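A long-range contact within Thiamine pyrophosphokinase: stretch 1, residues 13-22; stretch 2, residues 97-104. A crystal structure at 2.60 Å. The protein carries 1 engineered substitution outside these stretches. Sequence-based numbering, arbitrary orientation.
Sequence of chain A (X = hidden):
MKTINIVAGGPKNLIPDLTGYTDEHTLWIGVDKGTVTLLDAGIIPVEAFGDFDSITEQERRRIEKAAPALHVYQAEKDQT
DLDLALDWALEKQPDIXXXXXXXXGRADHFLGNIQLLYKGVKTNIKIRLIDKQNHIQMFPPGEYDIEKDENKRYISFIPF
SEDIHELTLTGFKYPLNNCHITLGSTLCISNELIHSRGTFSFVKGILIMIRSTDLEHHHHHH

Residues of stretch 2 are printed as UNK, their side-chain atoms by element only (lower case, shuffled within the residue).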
# COMPACT_ATOMS: atom_id res chain seq x y z
N ASN A 13 -13.36 -8.27 2.73
CA ASN A 13 -13.73 -7.64 4.00
C ASN A 13 -12.64 -6.79 4.64
O ASN A 13 -12.93 -5.94 5.47
CB ASN A 13 -14.21 -8.72 4.97
CG ASN A 13 -13.24 -9.87 5.09
OD1 ASN A 13 -12.52 -10.00 6.08
ND2 ASN A 13 -13.21 -10.72 4.06
N LEU A 14 -11.39 -7.02 4.25
CA LEU A 14 -10.30 -6.24 4.81
C LEU A 14 -10.02 -5.01 3.95
O LEU A 14 -9.17 -4.18 4.29
CB LEU A 14 -9.03 -7.08 4.93
CG LEU A 14 -8.92 -8.15 6.02
CD1 LEU A 14 -9.35 -7.56 7.35
CD2 LEU A 14 -9.78 -9.35 5.69
N ILE A 15 -10.75 -4.90 2.84
CA ILE A 15 -10.60 -3.80 1.89
C ILE A 15 -11.62 -2.68 2.09
O ILE A 15 -12.81 -2.95 2.31
CB ILE A 15 -10.69 -4.34 0.45
CG1 ILE A 15 -9.69 -5.47 0.26
CG2 ILE A 15 -10.41 -3.23 -0.55
CD1 ILE A 15 -9.71 -6.05 -1.11
N PRO A 16 -11.18 -1.42 2.01
CA PRO A 16 -12.01 -0.22 2.18
C PRO A 16 -12.93 0.01 1.00
O PRO A 16 -12.90 -0.73 0.02
CB PRO A 16 -11.00 0.92 2.27
CG PRO A 16 -9.69 0.25 2.53
CD PRO A 16 -9.78 -1.02 1.75
N ASP A 17 -13.72 1.06 1.11
CA ASP A 17 -14.61 1.46 0.04
C ASP A 17 -13.67 1.99 -1.05
O ASP A 17 -12.88 2.92 -0.82
CB ASP A 17 -15.54 2.58 0.53
CG ASP A 17 -16.12 3.40 -0.60
OD1 ASP A 17 -16.33 4.62 -0.38
OD2 ASP A 17 -16.38 2.84 -1.69
N LEU A 18 -13.72 1.39 -2.23
CA LEU A 18 -12.86 1.86 -3.30
C LEU A 18 -13.50 3.08 -3.98
O LEU A 18 -12.80 4.02 -4.37
CB LEU A 18 -12.63 0.72 -4.31
CG LEU A 18 -12.08 -0.55 -3.65
CD1 LEU A 18 -11.92 -1.67 -4.69
CD2 LEU A 18 -10.75 -0.23 -3.00
N THR A 19 -14.82 3.06 -4.09
CA THR A 19 -15.60 4.13 -4.70
C THR A 19 -15.05 5.53 -4.43
O THR A 19 -14.73 6.28 -5.36
CB THR A 19 -17.07 4.08 -4.22
OG1 THR A 19 -17.69 2.89 -4.73
CG2 THR A 19 -17.86 5.29 -4.69
N GLY A 20 -14.92 5.88 -3.15
CA GLY A 20 -14.43 7.19 -2.77
C GLY A 20 -13.01 7.49 -3.21
O GLY A 20 -12.54 8.63 -3.08
N TYR A 21 -12.33 6.47 -3.73
CA TYR A 21 -10.96 6.62 -4.20
C TYR A 21 -10.94 6.87 -5.70
O TYR A 21 -9.88 7.08 -6.30
CB TYR A 21 -10.13 5.37 -3.86
CG TYR A 21 -9.54 5.37 -2.46
CD1 TYR A 21 -8.43 6.16 -2.16
CD2 TYR A 21 -10.09 4.59 -1.44
CE1 TYR A 21 -7.87 6.17 -0.88
CE2 TYR A 21 -9.54 4.60 -0.15
CZ TYR A 21 -8.43 5.39 0.13
OH TYR A 21 -7.88 5.40 1.39
N THR A 22 -12.12 6.85 -6.32
CA THR A 22 -12.24 7.08 -7.76
C THR A 22 -12.13 8.58 -8.06
O THR A 22 -12.72 9.41 -7.37
CB THR A 22 -13.58 6.57 -8.32
OG1 THR A 22 -14.65 7.31 -7.72
CG2 THR A 22 -13.78 5.08 -8.02
N UNK A 97 1.08 5.46 -6.10
CA UNK A 97 0.54 4.14 -6.36
C UNK A 97 -0.12 3.77 -5.04
O UNK A 97 0.46 3.98 -3.98
c UNK A 97 2.27 3.41 -8.04
c UNK A 97 1.63 3.10 -6.69
c UNK A 97 3.45 2.54 -8.37
c UNK A 97 1.01 1.72 -6.74
N UNK A 98 -1.34 3.25 -5.11
CA UNK A 98 -2.06 2.83 -3.92
C UNK A 98 -2.55 1.41 -4.15
O UNK A 98 -3.22 1.13 -5.14
c UNK A 98 -2.75 5.09 -2.99
n UNK A 98 -4.75 6.22 -3.79
c UNK A 98 -3.87 6.10 -2.79
c UNK A 98 -3.22 3.78 -3.62
o UNK A 98 -3.93 6.78 -1.75
N UNK A 99 -2.20 0.52 -3.23
CA UNK A 99 -2.56 -0.89 -3.35
C UNK A 99 -3.51 -1.36 -2.27
O UNK A 99 -3.33 -1.08 -1.08
c UNK A 99 -0.23 -1.22 -4.26
c UNK A 99 1.13 -1.90 -4.18
c UNK A 99 -1.30 -1.78 -3.31
c UNK A 99 -1.68 -3.20 -3.69
N UNK A 100 -4.52 -2.12 -2.70
CA UNK A 100 -5.53 -2.66 -1.79
C UNK A 100 -5.56 -4.19 -1.89
O UNK A 100 -4.95 -4.77 -2.79
c UNK A 100 -6.43 0.03 -3.42
c UNK A 100 -7.38 1.59 -1.32
c UNK A 100 -6.90 2.20 -2.47
c UNK A 100 -6.90 -2.09 -2.16
c UNK A 100 -7.39 0.19 -1.22
c UNK A 100 -6.42 1.42 -3.53
c UNK A 100 -6.92 -0.60 -2.27
N UNK A 101 -6.29 -4.83 -0.97
CA UNK A 101 -6.38 -6.28 -0.97
C UNK A 101 -4.99 -6.79 -0.70
O UNK A 101 -4.52 -7.78 -1.29
N UNK A 102 -4.33 -6.10 0.22
CA UNK A 102 -2.97 -6.38 0.59
C UNK A 102 -2.82 -7.17 1.88
O UNK A 102 -1.71 -7.59 2.26
c UNK A 102 -0.57 -3.63 -0.67
c UNK A 102 -2.22 -5.04 0.64
c UNK A 102 -1.46 -4.89 1.95
c UNK A 102 -1.35 -4.92 -0.61
N UNK A 103 -3.93 -7.38 2.57
CA UNK A 103 -3.91 -8.14 3.82
C UNK A 103 -4.86 -9.31 3.67
O UNK A 103 -5.74 -9.29 2.82
c UNK A 103 -3.24 -6.24 5.30
c UNK A 103 -4.32 -7.27 5.00
o UNK A 103 -5.54 -6.59 4.68
N UNK A 104 -4.64 -10.34 4.46
CA UNK A 104 -5.49 -11.51 4.39
C UNK A 104 -5.07 -12.54 5.41
O UNK A 104 -4.17 -12.28 6.22

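Position 97 lies in a strand that begins earlier in the chain. Its side chain has four carbons, forked at the first, with one arm two carbons long. It is buried and out of reach of stretch 1. This is Ile-97.

Position 98 has three side-chain carbons, the third carrying one oxygen and one nitrogen. That is a terminal amide two methylenes from the backbone. The CA-to-CB bond points toward stretch 1, and the amide nitrogen lies near the ring of Tyr-21. The residue is Gln-98. Its NE2 is 4.0 Å from Tyr-21 CD1, and both amide atoms are hydrogen-bonded elsewhere in the structure.

Position 99 again shows four carbons, forked at the first, with a two-carbon arm. It is buried and makes no contact with stretch 1. This is Ile-99.

Position 100 has one carbon followed by a ring of six carbons. No oxygen is attached to the ring, so it is not tyrosine. The CA-to-CB bond points toward stretch 1, and the side chain meets Ile-15, Pro-16, Leu-18 and Tyr-21. The residue is Phe-100.

Position 101 has no side-chain atoms. Its CA lies 3.3 Å from Ile-15 CD1. An ideal CB here would sit 3.1 Å from Ile-15 CD1, which is tight, and the positive phi of 64° favours the same residue. This is Gly-101.

Position 102 has four carbons, forked at the first, with one longer arm. The end of the side chain leads away from stretch 1. This is Ile-102, with an off-well chi1 of -104°.

Position 103 has one carbon carrying one oxygen and one carbon. The CA-to-CB bond points toward stretch 1, and the side chain meets Leu-14. This is Thr-103, with OG1 3.5 Å from Leu-14 CB.

Position 104 has no side-chain atoms and is Gly-104. No residue of stretch 1 comes within 4.5 Å of it.

The contact works by apolar packing around Phe-100, with no hydrogen bond between the stretches. Leu-18 CD2 sits over one face of its ring, 3.8 Å from Phe-100 CD1. Pro-16 CD lies at the ring edge, 4.0 Å from Phe-100 CD1. The edge of Phe-100 is directed toward the face of Tyr-21, with planes at 64° and Tyr-21 CE2 3.9 Å from Phe-100 CE1. Ile-15 CG2 packs 4.0 Å from Phe-100 CB, while its CD1 reaches the bare backbone of Gly-101. Within stretch 1, Tyr-21 N donates to Leu-18 O at 2.6 Å, a turn that links two residues that both contact the Phe-100 ring.

Stretch 2, residues 97-104: IQIFGITG
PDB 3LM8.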